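Local coordinates for protein lysine specific cysteine protease (Porphyromonas gingivalis, PDB 3M1H) that cleaves proteins after lysine residues as a secreted cysteine protease and probable virulence factor, this chain being its K3 adhesin domain, an isolated calcium-binding module, at residues S39-H44 against F165-L170. Numbering follows the deposited sequence. Where two conformers were deposited one is given.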
ATOM      1  N   SER A  39      -5.120  13.988  -7.657  1.00 19.48           N
ATOM      2  CA  SER A  39      -3.677  14.181  -7.631  1.00 18.53           C
ATOM      3  C   SER A  39      -3.153  13.471  -6.387  1.00 15.40           C
ATOM      4  O   SER A  39      -3.839  13.377  -5.373  1.00 15.47           O
ATOM      5  CB  SER A  39      -3.288  15.657  -7.585  1.00 23.27           C
ATOM      6  OG  SER A  39      -3.696  16.253  -6.357  1.00 34.05           O
ATOM      7  N   SER A  40      -1.938  12.955  -6.492  1.00 15.83           N
ATOM      8  CA  SER A  40      -1.309  12.250  -5.388  1.00 14.92           C
ATOM      9  C   SER A  40      -1.252  13.074  -4.111  1.00 14.09           C
ATOM     10  O   SER A  40      -1.058  14.297  -4.111  1.00 13.91           O
ATOM     11  CB  SER A  40       0.105  11.874  -5.781  1.00 14.64           C
ATOM     12  OG  SER A  40       0.719  11.092  -4.770  1.00 12.99           O
ATOM     13  N   PHE A  41      -1.438  12.390  -2.994  1.00 12.81           N
ATOM     14  CA  PHE A  41      -1.071  12.933  -1.700  1.00 13.66           C
ATOM     15  C   PHE A  41       0.456  13.115  -1.670  1.00 14.46           C
ATOM     16  O   PHE A  41       1.185  12.542  -2.473  1.00 13.38           O
ATOM     17  CB  PHE A  41      -1.518  11.987  -0.582  1.00 12.81           C
ATOM     18  CG  PHE A  41      -3.000  11.710  -0.545  1.00 13.61           C
ATOM     19  CD1 PHE A  41      -3.912  12.747  -0.569  1.00 13.18           C
ATOM     20  CD2 PHE A  41      -3.488  10.407  -0.467  1.00 15.08           C
ATOM     21  CE1 PHE A  41      -5.276  12.496  -0.557  1.00 14.10           C
ATOM     22  CE2 PHE A  41      -4.818  10.157  -0.428  1.00 13.12           C
ATOM     23  CZ  PHE A  41      -5.720  11.206  -0.472  1.00 11.63           C
ATOM     24  N   ALA A  42       0.934  13.934  -0.752  1.00 14.32           N
ATOM     25  CA  ALA A  42       2.361  14.223  -0.648  1.00 14.45           C
ATOM     26  C   ALA A  42       3.136  12.941  -0.394  1.00 13.02           C
ATOM     27  O   ALA A  42       2.821  12.229   0.554  1.00 14.25           O
ATOM     28  CB  ALA A  42       2.620  15.226   0.464  1.00 14.47           C
ATOM     29  N   GLY A  43       4.102  12.637  -1.269  1.00 15.03           N
ATOM     30  CA  GLY A  43       4.872  11.396  -1.158  1.00 14.99           C
ATOM     31  C   GLY A  43       5.941  11.486  -0.091  1.00 14.21           C
ATOM     32  O   GLY A  43       6.079  12.487   0.597  1.00 14.24           O
ATOM     33  N   HIS A  44       6.704  10.422   0.072  1.00 13.18           N
ATOM     34  CA  HIS A  44       7.755  10.389   1.046  1.00 13.53           C
ATOM     35  C   HIS A  44       8.934  11.146   0.424  1.00 13.73           C
ATOM     36  O   HIS A  44       9.554  10.673  -0.553  1.00 13.71           O
ATOM     37  CB  HIS A  44       8.117   8.934   1.362  1.00 15.50           C
ATOM     38  CG  HIS A  44       9.307   8.809   2.257  1.00 15.67           C
ATOM     39  ND1 HIS A  44      10.444   8.128   1.892  1.00 16.12           N
ATOM     40  CD2 HIS A  44       9.540   9.313   3.489  1.00 22.00           C
ATOM     41  CE1 HIS A  44      11.335   8.221   2.868  1.00 17.96           C
ATOM     42  NE2 HIS A  44      10.809   8.920   3.854  1.00 20.28           N
ATOM     43  N   PHE A 165     -11.717   5.097   8.032  1.00 19.25           N
ATOM     44  CA  PHE A 165     -10.620   5.963   8.502  1.00 16.98           C
ATOM     45  C   PHE A 165     -10.329   6.986   7.403  1.00 14.90           C
ATOM     46  O   PHE A 165     -11.102   7.967   7.247  1.00 15.85           O
ATOM     47  CB  PHE A 165      -9.437   5.138   9.047  1.00 16.90           C
ATOM     48  CG  PHE A 165      -9.824   4.384  10.302  1.00 20.08           C
ATOM     49  CD1 PHE A 165      -9.835   5.039  11.516  1.00 22.86           C
ATOM     50  CD2 PHE A 165     -10.247   3.060  10.239  1.00 22.74           C
ATOM     51  CE1 PHE A 165     -10.236   4.364  12.690  1.00 26.33           C
ATOM     52  CE2 PHE A 165     -10.656   2.377  11.404  1.00 26.73           C
ATOM     53  CZ  PHE A 165     -10.644   3.043  12.631  1.00 25.01           C
ATOM     54  N   PHE A 166      -9.260   6.819   6.611  1.00 15.98           N
ATOM     55  CA  PHE A 166      -9.108   7.683   5.458  1.00 13.70           C
ATOM     56  C   PHE A 166      -8.353   6.973   4.319  1.00 14.47           C
ATOM     57  O   PHE A 166      -8.959   6.210   3.624  1.00 15.15           O
ATOM     58  CB  PHE A 166      -8.530   9.051   5.852  1.00 14.74           C
ATOM     59  CG  PHE A 166      -8.639  10.091   4.783  1.00 13.17           C
ATOM     60  CD1 PHE A 166      -9.858  10.355   4.191  1.00 14.51           C
ATOM     61  CD2 PHE A 166      -7.529  10.820   4.347  1.00 15.92           C
ATOM     62  CE1 PHE A 166      -9.979  11.313   3.221  1.00 13.84           C
ATOM     63  CE2 PHE A 166      -7.647  11.796   3.371  1.00 13.80           C
ATOM     64  CZ  PHE A 166      -8.892  12.043   2.800  1.00 15.27           C
ATOM     65  N   TRP A 167      -7.054   7.214   4.135  1.00 14.81           N
ATOM     66  CA  TRP A 167      -6.258   6.478   3.137  1.00 12.71           C
ATOM     67  C   TRP A 167      -4.961   6.011   3.777  1.00 13.45           C
ATOM     68  O   TRP A 167      -4.486   6.649   4.737  1.00 14.72           O
ATOM     69  CB  TRP A 167      -5.898   7.352   1.937  1.00 11.12           C
ATOM     70  CG  TRP A 167      -7.023   7.869   1.089  1.00 14.76           C
ATOM     71  CD1 TRP A 167      -7.932   8.838   1.382  1.00 13.17           C
ATOM     72  CD2 TRP A 167      -7.293   7.455  -0.241  1.00 12.28           C
ATOM     73  NE1 TRP A 167      -8.773   9.068   0.297  1.00 12.98           N
ATOM     74  CE2 TRP A 167      -8.406   8.194  -0.702  1.00 10.73           C
ATOM     75  CE3 TRP A 167      -6.715   6.491  -1.084  1.00 14.83           C
ATOM     76  CZ2 TRP A 167      -8.920   8.021  -1.979  1.00 11.73           C
ATOM     77  CZ3 TRP A 167      -7.227   6.328  -2.356  1.00 16.04           C
ATOM     78  CH2 TRP A 167      -8.332   7.082  -2.778  1.00 13.46           C
ATOM     79  N   ILE A 168      -4.447   4.885   3.271  1.00 10.96           N
ATOM     80  CA  ILE A 168      -3.091   4.392   3.531  1.00 10.96           C
ATOM     81  C   ILE A 168      -2.217   4.745   2.312  1.00 10.65           C
ATOM     82  O   ILE A 168      -2.667   4.634   1.166  1.00 13.39           O
ATOM     83  CB  ILE A 168      -3.065   2.914   3.893  1.00 13.20           C
ATOM     84  CG1 ILE A 168      -1.632   2.494   4.258  1.00 13.86           C
ATOM     85  CG2 ILE A 168      -3.618   2.016   2.804  1.00 12.39           C
ATOM     86  CD1 ILE A 168      -1.613   1.120   4.985  1.00 14.62           C
ATOM     87  N   ASN A 169      -0.987   5.163   2.584  1.00 10.49           N
ATOM     88  CA  ASN A 169      -0.014   5.519   1.551  1.00 11.42           C
ATOM     89  C   ASN A 169       1.220   4.630   1.615  1.00 11.71           C
ATOM     90  O   ASN A 169       1.673   4.257   2.699  1.00 11.52           O
ATOM     91  CB  ASN A 169       0.466   6.936   1.736  1.00 10.25           C
ATOM     92  CG  ASN A 169      -0.605   7.973   1.666  1.00 13.07           C
ATOM     93  OD1 ASN A 169      -1.518   7.880   0.871  1.00 13.06           O
ATOM     94  ND2 ASN A 169      -0.464   9.012   2.466  1.00 16.40           N
ATOM     95  N   LEU A 170       1.779   4.321   0.438  1.00 12.21           N
ATOM     96  CA  LEU A 170       2.978   3.529   0.288  0.50 11.37           C
ATOM     97  C   LEU A 170       3.937   4.280  -0.645  1.00 11.20           C
ATOM     98  O   LEU A 170       3.476   4.924  -1.602  1.00 12.34           O
ATOM     99  CB  LEU A 170       2.574   2.187  -0.316  0.50 12.53           C
ATOM    100  CG  LEU A 170       3.643   1.206  -0.763  0.50 10.50           C
ATOM    101  CD1 LEU A 170       4.440   0.652   0.418  0.50 11.53           C
ATOM    102  CD2 LEU A 170       2.995   0.077  -1.594  0.50 11.49           C
TER
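In the beta jelly roll of the K3 adhesin domain, the long loop joining strands 19-22 and 50-53 lays Phe41 over the outward face of strand 167-177, where its ring makes a T-shaped stack with Trp167. The edge of Phe41 is directed at one face of the indole: the centroid of its ring lies 4.8 Å from that of the five-membered ring, and the two planes stand at 72°. Two adjacent ring carbons do the touching. CE2 of Phe41 comes down on CG of Trp167 at 3.5 Å, toward the rim of the indole, while Phe41 CZ sits 3.7 Å from Trp167 CD1. With CG of Phe41 beside its backbone N (chi1 -59°), the ring leaves the loop pointing at the sheet.

Trp167 belongs to a strand central to its antiparallel sheet, flanked here by strands 50-53 and 79-87, and its indole also rests on Ser51, Ala53 and Pro34. Phe166, just ahead of the strand, completes an aromatic cluster: Trp167 CD1 stands 3.4 Å above the centre of the Phe166 ring, whose CE2 comes to 4.3 Å from Phe41 CZ.

Two residues along the strand from Trp167, Asn169 borders Phe41 at another part of its edge, with its OD1 3.5 Å from Phe41 CD2 and near the ring plane. The amide plane is turned 49° from the ring. The rotation of the Asn169 amide is fixed by hydrogen bonds at both ends: OD1 accepts from Ser51 OG and ND2 donates to Gln88 OE1, which satisfies this buried polar group beside the aromatic edge. Back on the loop, Ser40 OG donates to Phe41 O (2.8 Å), reaching a lone pair in the carbonyl plane, and is also bonded to Cys49 N.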